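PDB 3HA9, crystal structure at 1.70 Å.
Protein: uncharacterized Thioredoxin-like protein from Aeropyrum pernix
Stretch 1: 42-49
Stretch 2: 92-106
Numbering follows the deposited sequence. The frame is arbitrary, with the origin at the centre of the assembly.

Stretch 1 (42-49) LWFMAAWC
Stretch 2 (92-106) YPPPDTPEMFRKFIA

How are the two backbones laid out? Residues 42-45 form the end of a β-strand, and a type I turn from Ala46 to Cys49 follows, closed by Cys49 N to Ala46 O at 3.1 Å. In the other stretch an extended, proline-rich run leads to Thr97, whose OG1 caps helix 98-106 by accepting from Met100 N at 3.1 Å. Strand and helix axes approach to 12.8 Å, with 121° between their N-to-C directions, and large side chains, Trp43 and Met45 from the strand and Phe101 and Phe104 from the helix, fill the space between.

What does the strand send toward the helix? Alternation makes Trp43 and Met45 point toward it, while Leu42 and Phe44 stay out of reach. Trp43 (chi1 t, chi2 30°) brings CH2 to 3.7 Å from Phe104 CE2, at the edge of the phenyl ring (chi1 t, chi2 89°). Met45 curls through p, p, p, setting SD 3.7 Å from Phe101 CE1 in an oblique sulfur-aromatic contact and CE 3.7 Å from Phe104 CD2.

Where do the backbones come closest? At Ala47 (phi/psi -67/-26), whose CA lies 5.5 Å from that of Phe101. The methyl of Ala47 packs against the helix, with Ala47 CB 3.8 Å from Met100 O and 4.1 Å from Phe104 CB. The one hydrogen bond between the stretches is here, Ala47 N to Asp96 OD2, 2.7 Å and nearly straight at 167°. Asp96 (chi1 m, chi2 -3°) thus supplies a buried carboxylate oxygen as acceptor for the backbone N-H of Ala47 at the turn.

How does Trp48 finish the contact? With chi1 p and chi2 -88°, its indole reaches back to the proline-rich run. Pro93 CG lies over one face, 3.7 Å from Trp48 CD2, a CH-π contact of ring hydrogens with the π cloud. Asp96 OD1 approaches the indole edge, 3.5 Å from Trp48 CD1.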

# COMPACT_ATOMS: atom_id res chain seq x y z
N LEU A 42 -1.44 0.89 -3.20
CA LEU A 42 -0.82 0.56 -1.92
C LEU A 42 -0.52 -0.92 -1.93
O LEU A 42 -1.42 -1.74 -2.08
CB LEU A 42 -1.75 0.91 -0.74
CG LEU A 42 -2.30 2.33 -0.68
CD1 LEU A 42 -3.04 2.53 0.67
CD2 LEU A 42 -1.18 3.35 -0.81
N TRP A 43 0.76 -1.27 -1.82
CA TRP A 43 1.14 -2.67 -1.86
C TRP A 43 1.68 -3.06 -0.49
O TRP A 43 2.79 -2.65 -0.13
CB TRP A 43 2.20 -2.89 -2.94
CG TRP A 43 2.66 -4.33 -3.00
CD1 TRP A 43 1.93 -5.44 -2.70
CD2 TRP A 43 3.96 -4.78 -3.38
NE1 TRP A 43 2.70 -6.57 -2.86
CE2 TRP A 43 3.95 -6.19 -3.28
CE3 TRP A 43 5.14 -4.13 -3.78
CZ2 TRP A 43 5.08 -6.98 -3.58
CZ3 TRP A 43 6.28 -4.93 -4.08
CH2 TRP A 43 6.23 -6.34 -3.99
N PHE A 44 0.89 -3.85 0.25
CA PHE A 44 1.29 -4.30 1.60
C PHE A 44 2.07 -5.58 1.45
O PHE A 44 1.57 -6.54 0.88
CB PHE A 44 0.04 -4.53 2.46
CG PHE A 44 -0.69 -3.26 2.80
CD1 PHE A 44 -0.41 -2.61 4.01
CD2 PHE A 44 -1.61 -2.69 1.91
CE1 PHE A 44 -1.06 -1.42 4.34
CE2 PHE A 44 -2.27 -1.48 2.23
CZ PHE A 44 -2.00 -0.85 3.42
N MET A 45 3.31 -5.57 1.94
CA MET A 45 4.24 -6.66 1.63
C MET A 45 5.26 -6.88 2.74
O MET A 45 5.22 -6.20 3.77
CB MET A 45 4.90 -6.45 0.25
CG MET A 45 5.49 -5.04 -0.02
SD MET A 45 6.94 -4.58 0.96
CE MET A 45 8.17 -5.59 0.16
N ALA A 46 6.15 -7.85 2.54
CA ALA A 46 7.27 -8.14 3.44
C ALA A 46 8.39 -8.64 2.57
O ALA A 46 8.14 -9.27 1.53
CB ALA A 46 6.86 -9.21 4.48
N ALA A 47 9.63 -8.37 2.98
CA ALA A 47 10.78 -8.67 2.13
C ALA A 47 10.99 -10.17 1.93
O ALA A 47 11.53 -10.59 0.92
CB ALA A 47 12.03 -8.01 2.68
N TRP A 48 10.52 -10.97 2.89
CA TRP A 48 10.63 -12.44 2.80
C TRP A 48 9.43 -13.15 2.15
O TRP A 48 9.43 -14.36 1.96
CB TRP A 48 10.84 -13.01 4.21
CG TRP A 48 9.71 -12.69 5.12
CD1 TRP A 48 9.58 -11.57 5.89
CD2 TRP A 48 8.57 -13.50 5.39
NE1 TRP A 48 8.41 -11.62 6.60
CE2 TRP A 48 7.77 -12.80 6.33
CE3 TRP A 48 8.13 -14.75 4.93
CZ2 TRP A 48 6.55 -13.30 6.80
CZ3 TRP A 48 6.92 -15.25 5.41
CH2 TRP A 48 6.15 -14.53 6.34
N CYS A 49 8.40 -12.39 1.79
CA CYS A 49 7.16 -12.96 1.25
C CYS A 49 7.45 -13.67 -0.08
O CYS A 49 7.98 -13.05 -0.99
CB CYS A 49 6.12 -11.82 1.11
SG CYS A 49 4.89 -11.91 -0.26
N TYR A 92 7.67 -17.30 13.24
CA TYR A 92 7.62 -16.31 12.18
C TYR A 92 8.96 -15.62 12.04
O TYR A 92 9.69 -15.47 13.01
CB TYR A 92 6.54 -15.27 12.49
CG TYR A 92 5.15 -15.87 12.63
CD1 TYR A 92 4.38 -16.12 11.51
CD2 TYR A 92 4.65 -16.22 13.88
CE1 TYR A 92 3.12 -16.69 11.61
CE2 TYR A 92 3.37 -16.78 14.00
CZ TYR A 92 2.62 -17.02 12.86
OH TYR A 92 1.37 -17.57 12.95
N PRO A 93 9.27 -15.13 10.83
CA PRO A 93 10.51 -14.38 10.65
C PRO A 93 10.59 -13.13 11.54
O PRO A 93 9.55 -12.55 11.90
CB PRO A 93 10.45 -13.97 9.17
CG PRO A 93 9.64 -15.06 8.53
CD PRO A 93 8.56 -15.34 9.56
N PRO A 94 11.81 -12.72 11.91
CA PRO A 94 11.94 -11.50 12.70
C PRO A 94 11.52 -10.33 11.83
O PRO A 94 11.29 -10.52 10.62
CB PRO A 94 13.45 -11.41 12.99
CG PRO A 94 14.03 -12.72 12.60
CD PRO A 94 13.12 -13.31 11.58
N PRO A 95 11.40 -9.13 12.42
CA PRO A 95 11.09 -7.95 11.62
C PRO A 95 12.09 -7.72 10.50
O PRO A 95 13.29 -7.99 10.64
CB PRO A 95 11.20 -6.80 12.62
CG PRO A 95 11.06 -7.42 13.96
CD PRO A 95 11.63 -8.80 13.84
N ASP A 96 11.58 -7.22 9.38
CA ASP A 96 12.43 -6.76 8.30
C ASP A 96 13.18 -5.51 8.75
O ASP A 96 12.60 -4.60 9.34
CB ASP A 96 11.57 -6.32 7.11
CG ASP A 96 11.10 -7.47 6.23
OD1 ASP A 96 11.45 -8.66 6.46
OD2 ASP A 96 10.35 -7.15 5.26
N THR A 97 14.47 -5.46 8.43
CA THR A 97 15.23 -4.23 8.62
C THR A 97 14.98 -3.33 7.41
O THR A 97 14.63 -3.83 6.33
CB THR A 97 16.74 -4.54 8.72
OG1 THR A 97 17.18 -5.11 7.48
CG2 THR A 97 17.01 -5.54 9.85
N PRO A 98 15.14 -2.01 7.57
CA PRO A 98 15.06 -1.12 6.40
C PRO A 98 16.02 -1.57 5.29
O PRO A 98 15.67 -1.47 4.11
CB PRO A 98 15.49 0.23 6.97
CG PRO A 98 15.01 0.17 8.40
CD PRO A 98 15.21 -1.25 8.84
N GLU A 99 17.20 -2.08 5.65
CA GLU A 99 18.15 -2.59 4.66
C GLU A 99 17.57 -3.73 3.81
O GLU A 99 17.75 -3.76 2.60
CB GLU A 99 19.47 -3.03 5.34
CG GLU A 99 20.47 -3.72 4.39
CD GLU A 99 21.72 -4.30 5.09
OE1 GLU A 99 21.88 -4.19 6.33
OE2 GLU A 99 22.58 -4.85 4.36
N MET A 100 16.92 -4.68 4.46
CA MET A 100 16.30 -5.81 3.76
C MET A 100 15.21 -5.35 2.82
O MET A 100 15.08 -5.89 1.71
CB MET A 100 15.71 -6.79 4.78
CG MET A 100 16.76 -7.57 5.56
SD MET A 100 16.10 -8.54 6.96
CE MET A 100 14.88 -9.52 6.05
N PHE A 101 14.41 -4.38 3.28
CA PHE A 101 13.32 -3.83 2.50
C PHE A 101 13.89 -3.15 1.26
O PHE A 101 13.44 -3.42 0.14
CB PHE A 101 12.53 -2.85 3.39
CG PHE A 101 11.35 -2.16 2.72
CD1 PHE A 101 10.68 -2.70 1.63
CD2 PHE A 101 10.87 -0.99 3.28
CE1 PHE A 101 9.56 -2.03 1.05
CE2 PHE A 101 9.76 -0.30 2.74
CZ PHE A 101 9.10 -0.83 1.62
N ARG A 102 14.90 -2.30 1.45
CA ARG A 102 15.58 -1.62 0.33
C ARG A 102 16.15 -2.59 -0.67
O ARG A 102 16.02 -2.38 -1.88
CB ARG A 102 16.69 -0.70 0.85
CG ARG A 102 16.16 0.55 1.51
CD ARG A 102 17.32 1.47 1.94
NE ARG A 102 16.91 2.51 2.89
CZ ARG A 102 16.28 3.64 2.58
NH1 ARG A 102 15.94 3.91 1.33
NH2 ARG A 102 16.00 4.52 3.53
N LYS A 103 16.79 -3.64 -0.16
CA LYS A 103 17.43 -4.62 -1.02
C LYS A 103 16.41 -5.37 -1.88
O LYS A 103 16.66 -5.64 -3.05
CB LYS A 103 18.26 -5.61 -0.18
CG LYS A 103 19.01 -6.67 -0.98
CD LYS A 103 20.02 -6.04 -1.91
CE LYS A 103 21.12 -7.00 -2.30
NZ LYS A 103 22.30 -6.21 -2.72
N PHE A 104 15.27 -5.70 -1.28
CA PHE A 104 14.19 -6.37 -2.01
C PHE A 104 13.71 -5.49 -3.14
O PHE A 104 13.59 -5.93 -4.31
CB PHE A 104 13.03 -6.74 -1.06
CG PHE A 104 11.85 -7.31 -1.77
CD1 PHE A 104 11.75 -8.67 -2.00
CD2 PHE A 104 10.84 -6.46 -2.26
CE1 PHE A 104 10.65 -9.20 -2.70
CE2 PHE A 104 9.74 -6.98 -2.96
CZ PHE A 104 9.65 -8.36 -3.17
N ILE A 105 13.45 -4.22 -2.83
CA ILE A 105 12.97 -3.29 -3.85
C ILE A 105 14.03 -3.01 -4.92
O ILE A 105 13.70 -2.91 -6.12
CB ILE A 105 12.41 -1.97 -3.20
CG1 ILE A 105 11.23 -2.30 -2.29
CG2 ILE A 105 12.05 -0.92 -4.29
CD1 ILE A 105 9.97 -2.87 -3.01
N ALA A 106 15.30 -2.95 -4.52
CA ALA A 106 16.38 -2.75 -5.51
C ALA A 106 16.49 -3.96 -6.44
O ALA A 106 16.71 -3.79 -7.65
CB ALA A 106 17.71 -2.49 -4.83